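Local coordinates for protein beta-galactosidase (Trichoderma reesei, PDB 3OG2) that probably hydrolyses terminal non-reducing beta-D-galactose residues from beta-D-galactosides, as a glycoside hydrolase of family 35, at residues D60-I65 / E98-A103; I947-G952 / V988-G993. One frame throughout, in Å; residues are numbered along the deposited sequence.

Contact 1 comes first in sequence and joins two helices, 58-66 and 98-107, on the outside of the TIM barrel's parallel strands. Contact 2 closes long after it, near the C-terminus, and joins two loops beside the beta sandwich that carries strand 953-962. Their centres lie about 18 Å apart and their nearest atoms about 7 Å, without touching. They share no helix, strand or sheet. The link between them is the 988-993 segment: Glu989 N bonds to Ser56 OG and Val988 packs on Leu57, just ahead of helix 58-66. The C-terminal tail therefore spans from the sandwich to the catalytic barrel.

Contact 1 of 2, residues D60-I65 / E98-A103; sequences DVFHKI and EPFFEA
Phe62 meets both Phe100 and Ala103, and all three residues are buried. Before it in the chain, Asp60 OD2 is 2.9 Å from Lys64 NZ in a salt bridge within the helix, to the residue four positions on, with NZ on the syn side and 19° out of the carboxylate plane. Arg352 and Arg591 add two more salt bridges to this carboxylate, which probably favours its charged form. Phe62, given in one of two deposited conformers, then points its CB toward helix 98-107, and the ring reaches across with CG beside the backbone N (chi1 -79°), and so anti to the carbonyl carbon. Phe62 CD1 lies 3.5 Å from Ala103 CB, and Phe62 CE1 is equally close, 3.5 Å, to Phe100 O. At the far end of the ring, Phe62 CZ stands 3.8 Å above the Phe100 plane, over the ring centre. With the centroids of the Phe62 and Phe100 rings 5.1 Å apart and their planes at 52°, this is an edge-to-face pair in which Phe62 supplies the edge. The helices follow TIM-barrel strands 38-47 and 72-76 in turn, and Val73 of strand 72-76 touches both rings. Phe100 also makes edge-to-face pairs with Tyr58 and Phe75, and its side chain lies about 9 Å from that of Tyr76, a galactose-binding residue. Farther along, Ile65 packs on Val73 and Val47, against the barrel strands.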
# COMPACT_ATOMS: atom_id res chain seq x y z
N ASP A 60 3.74 -6.31 12.53
CA ASP A 60 3.54 -7.43 11.59
C ASP A 60 3.95 -7.03 10.20
O ASP A 60 4.72 -7.76 9.53
CB ASP A 60 2.07 -7.86 11.64
CG ASP A 60 1.84 -9.04 10.72
OD1 ASP A 60 2.61 -10.03 10.79
OD2 ASP A 60 0.87 -9.02 9.92
N VAL A 61 3.48 -5.89 9.72
CA VAL A 61 3.87 -5.53 8.35
C VAL A 61 5.34 -5.20 8.33
O VAL A 61 6.03 -5.58 7.33
CB VAL A 61 2.90 -4.44 7.91
CG1 VAL A 61 1.58 -5.03 7.42
CG2 VAL A 61 2.60 -3.51 9.06
N PHE A 62 5.93 -4.55 9.31
CA PHE A 62 7.37 -4.27 9.27
C PHE A 62 8.18 -5.55 9.29
O PHE A 62 9.21 -5.62 8.62
CB PHE A 62 7.80 -3.38 10.43
CG PHE A 62 7.51 -1.90 10.30
CD1 PHE A 62 6.63 -1.28 11.17
CD2 PHE A 62 8.11 -1.11 9.35
CE1 PHE A 62 6.38 0.09 11.07
CE2 PHE A 62 7.87 0.25 9.24
CZ PHE A 62 7.01 0.88 10.11
N HIS A 63 7.78 -6.57 10.04
CA HIS A 63 8.51 -7.82 10.01
C HIS A 63 8.52 -8.42 8.60
O HIS A 63 9.49 -9.00 8.14
CB HIS A 63 7.78 -8.86 10.89
CG HIS A 63 8.02 -8.80 12.33
ND1 HIS A 63 7.19 -9.37 13.26
CD2 HIS A 63 9.10 -8.28 12.98
CE1 HIS A 63 7.71 -9.19 14.46
NE2 HIS A 63 8.88 -8.52 14.32
N LYS A 64 7.37 -8.31 7.91
CA LYS A 64 7.22 -8.89 6.57
C LYS A 64 8.07 -8.08 5.58
O LYS A 64 8.63 -8.67 4.64
CB LYS A 64 5.74 -8.90 6.20
CG LYS A 64 5.01 -9.99 6.98
CD LYS A 64 3.50 -9.87 6.98
CE LYS A 64 2.95 -11.11 7.72
NZ LYS A 64 1.52 -11.04 7.95
N ILE A 65 8.20 -6.77 5.76
CA ILE A 65 9.05 -5.98 4.85
C ILE A 65 10.52 -6.18 5.18
O ILE A 65 11.34 -6.36 4.27
CB ILE A 65 8.62 -4.52 4.96
CG1 ILE A 65 7.21 -4.41 4.34
CG2 ILE A 65 9.64 -3.60 4.29
CD1 ILE A 65 6.61 -3.03 4.42
N GLU A 98 3.01 7.50 16.66
CA GLU A 98 4.00 6.96 17.59
C GLU A 98 4.08 5.44 17.54
O GLU A 98 5.21 4.91 17.52
CB GLU A 98 3.74 7.49 19.00
CG GLU A 98 3.82 9.00 19.07
CD GLU A 98 5.00 9.66 18.39
OE1 GLU A 98 6.14 9.22 18.58
OE2 GLU A 98 4.77 10.64 17.64
N PRO A 99 2.98 4.69 17.46
CA PRO A 99 3.17 3.22 17.34
C PRO A 99 3.83 2.79 16.05
O PRO A 99 4.47 1.75 15.97
CB PRO A 99 1.72 2.70 17.37
CG PRO A 99 0.97 3.77 18.15
CD PRO A 99 1.55 5.04 17.55
N PHE A 100 3.68 3.58 14.99
CA PHE A 100 4.29 3.32 13.71
C PHE A 100 5.81 3.53 13.87
O PHE A 100 6.59 2.65 13.46
CB PHE A 100 3.67 4.22 12.66
CG PHE A 100 4.03 3.88 11.22
CD1 PHE A 100 3.39 2.81 10.63
CD2 PHE A 100 4.92 4.64 10.48
CE1 PHE A 100 3.59 2.53 9.29
CE2 PHE A 100 5.16 4.34 9.14
CZ PHE A 100 4.51 3.26 8.54
N PHE A 101 6.22 4.66 14.44
CA PHE A 101 7.65 4.87 14.70
C PHE A 101 8.26 3.80 15.60
O PHE A 101 9.36 3.32 15.35
CB PHE A 101 7.87 6.24 15.33
CG PHE A 101 7.45 7.45 14.50
CD1 PHE A 101 7.54 7.47 13.12
CD2 PHE A 101 6.95 8.59 15.14
CE1 PHE A 101 7.16 8.56 12.36
CE2 PHE A 101 6.57 9.72 14.38
CZ PHE A 101 6.69 9.69 12.99
N GLU A 102 7.50 3.46 16.66
CA GLU A 102 8.01 2.44 17.59
C GLU A 102 8.17 1.10 16.92
O GLU A 102 9.18 0.39 17.18
CB GLU A 102 7.07 2.37 18.81
CG GLU A 102 7.16 3.66 19.64
CD GLU A 102 6.38 3.62 20.93
OE1 GLU A 102 5.79 2.55 21.20
OE2 GLU A 102 6.35 4.64 21.66
N ALA A 103 7.21 0.75 16.07
CA ALA A 103 7.33 -0.53 15.38
C ALA A 103 8.53 -0.51 14.42
O ALA A 103 9.19 -1.52 14.24
CB ALA A 103 6.06 -0.86 14.60

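Contact 2 of 2, residues I947-G952 / V988-G993; sequences ILDYNG and VEVVKG
Val990 and Val991 are the residues of the 988-993 segment that meet the 947-952 loop, with Asp949 and Ile947 as their partners. Leading up to them, Val988 packs on Glu945. Val990 points its CB toward the loop, and CG2 does the touching: Val990 CG2 lies 3.8 Å from Asp949 CG, the two side chains running roughly perpendicular. The methyl rests against the carboxylate near OD1, which is also bonded within its own loop: Asp949 OD1 accepts a hydrogen bond of 2.9 Å from the backbone N of Asn951, an Asx turn with an N-H...O angle of 159°. Asp949 CG stands anti to the backbone N (chi1 -177°), beside the carbonyl carbon, which brings OD1 to that donor, 37° above the carboxylate plane. Val991 makes a looser apolar contact, its CB 4.4 Å from Ile947 CD1. A water donates to Val991 O at 2.7 Å and to Ile947 O at 2.8 Å, and a direct backbone hydrogen bond ties Val991 to Gly946. The chain then folds through an inverse gamma turn about Lys992, with a weak bond of 3.1 Å from Gly993 N to Val991 O. Phe926 of strand 926-932 touches both Ile947 and Val991, and Leu948 packs on Leu904 of strand 900-908 and Val923 of strand 917-923, so the loop, on its way from strand 940-943 to strand 953-962, bridges the two sheets of the sandwich.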
# COMPACT_ATOMS: atom_id res chain seq x y z
N ILE A 947 -9.56 -4.55 14.72
CA ILE A 947 -10.88 -3.98 14.49
C ILE A 947 -11.93 -5.05 14.89
O ILE A 947 -12.83 -4.71 15.66
CB ILE A 947 -11.07 -3.49 13.06
CG1 ILE A 947 -10.09 -2.36 12.70
CG2 ILE A 947 -12.51 -3.02 12.87
CD1 ILE A 947 -10.20 -1.10 13.57
N LEU A 948 -11.74 -6.26 14.40
CA LEU A 948 -12.51 -7.37 14.98
C LEU A 948 -11.89 -7.90 16.26
O LEU A 948 -10.64 -7.98 16.36
CB LEU A 948 -12.51 -8.52 13.98
CG LEU A 948 -13.49 -8.40 12.82
CD1 LEU A 948 -13.15 -9.37 11.70
CD2 LEU A 948 -14.94 -8.65 13.29
N ASP A 949 -12.68 -8.31 17.24
CA ASP A 949 -12.28 -8.94 18.46
C ASP A 949 -12.48 -10.44 18.26
O ASP A 949 -13.61 -10.93 18.14
CB ASP A 949 -13.12 -8.38 19.63
CG ASP A 949 -12.71 -8.95 20.97
OD1 ASP A 949 -11.96 -9.96 21.01
OD2 ASP A 949 -13.17 -8.44 22.03
N TYR A 950 -11.39 -11.19 18.18
CA TYR A 950 -11.45 -12.61 17.91
C TYR A 950 -11.81 -13.43 19.13
O TYR A 950 -11.97 -14.65 19.05
CB TYR A 950 -10.08 -13.12 17.36
CG TYR A 950 -9.92 -12.83 15.88
CD1 TYR A 950 -10.46 -11.71 15.24
CD2 TYR A 950 -9.17 -13.71 15.10
CE1 TYR A 950 -10.26 -11.50 13.88
CE2 TYR A 950 -8.97 -13.53 13.74
CZ TYR A 950 -9.53 -12.41 13.15
OH TYR A 950 -9.32 -12.24 11.82
N ASN A 951 -11.99 -12.77 20.29
CA ASN A 951 -12.35 -13.52 21.53
C ASN A 951 -13.33 -12.68 22.30
O ASN A 951 -13.23 -12.32 23.46
CB ASN A 951 -11.07 -13.86 22.31
CG ASN A 951 -10.33 -15.00 21.61
OD1 ASN A 951 -9.28 -14.82 20.95
ND2 ASN A 951 -10.88 -16.23 21.75
N GLY A 952 -14.41 -12.29 21.62
CA GLY A 952 -15.39 -11.44 22.30
C GLY A 952 -16.50 -11.06 21.33
O GLY A 952 -16.60 -11.62 20.24
N VAL A 988 -1.97 -9.14 18.85
CA VAL A 988 -2.81 -8.06 18.35
C VAL A 988 -3.79 -7.62 19.43
O VAL A 988 -4.55 -8.41 19.94
CB VAL A 988 -3.59 -8.47 17.10
CG1 VAL A 988 -4.41 -7.28 16.54
CG2 VAL A 988 -2.68 -9.02 16.01
N GLU A 989 -3.73 -6.34 19.75
CA GLU A 989 -4.63 -5.80 20.75
C GLU A 989 -5.86 -5.25 20.09
O GLU A 989 -5.78 -4.57 19.03
CB GLU A 989 -3.91 -4.65 21.48
CG GLU A 989 -2.70 -5.20 22.25
CD GLU A 989 -2.29 -4.24 23.33
OE1 GLU A 989 -3.20 -3.46 23.73
OE2 GLU A 989 -1.10 -4.29 23.74
N VAL A 990 -7.00 -5.49 20.70
CA VAL A 990 -8.25 -4.97 20.15
C VAL A 990 -8.29 -3.46 20.27
O VAL A 990 -8.00 -2.89 21.32
CB VAL A 990 -9.44 -5.60 20.92
CG1 VAL A 990 -10.74 -5.01 20.44
CG2 VAL A 990 -9.38 -7.13 20.78
N VAL A 991 -8.70 -2.83 19.19
CA VAL A 991 -8.86 -1.38 19.19
C VAL A 991 -10.14 -1.04 19.93
O VAL A 991 -11.19 -1.59 19.59
CB VAL A 991 -8.88 -0.91 17.72
CG1 VAL A 991 -9.16 0.58 17.66
CG2 VAL A 991 -7.56 -1.21 17.04
N LYS A 992 -10.03 -0.18 20.92
CA LYS A 992 -11.13 0.14 21.84
C LYS A 992 -11.98 1.28 21.33
O LYS A 992 -12.00 2.37 21.91
CB LYS A 992 -10.57 0.49 23.23
CG LYS A 992 -9.67 -0.62 23.79
CD LYS A 992 -9.22 -0.41 25.23
CE LYS A 992 -8.34 -1.55 25.73
NZ LYS A 992 -6.97 -1.19 26.18
N GLY A 993 -12.70 1.06 20.22
CA GLY A 993 -13.57 2.11 19.72
C GLY A 993 -14.73 2.35 20.69
O GLY A 993 -15.30 1.40 21.25
O HOH W 1 -12.75 -2.83 17.77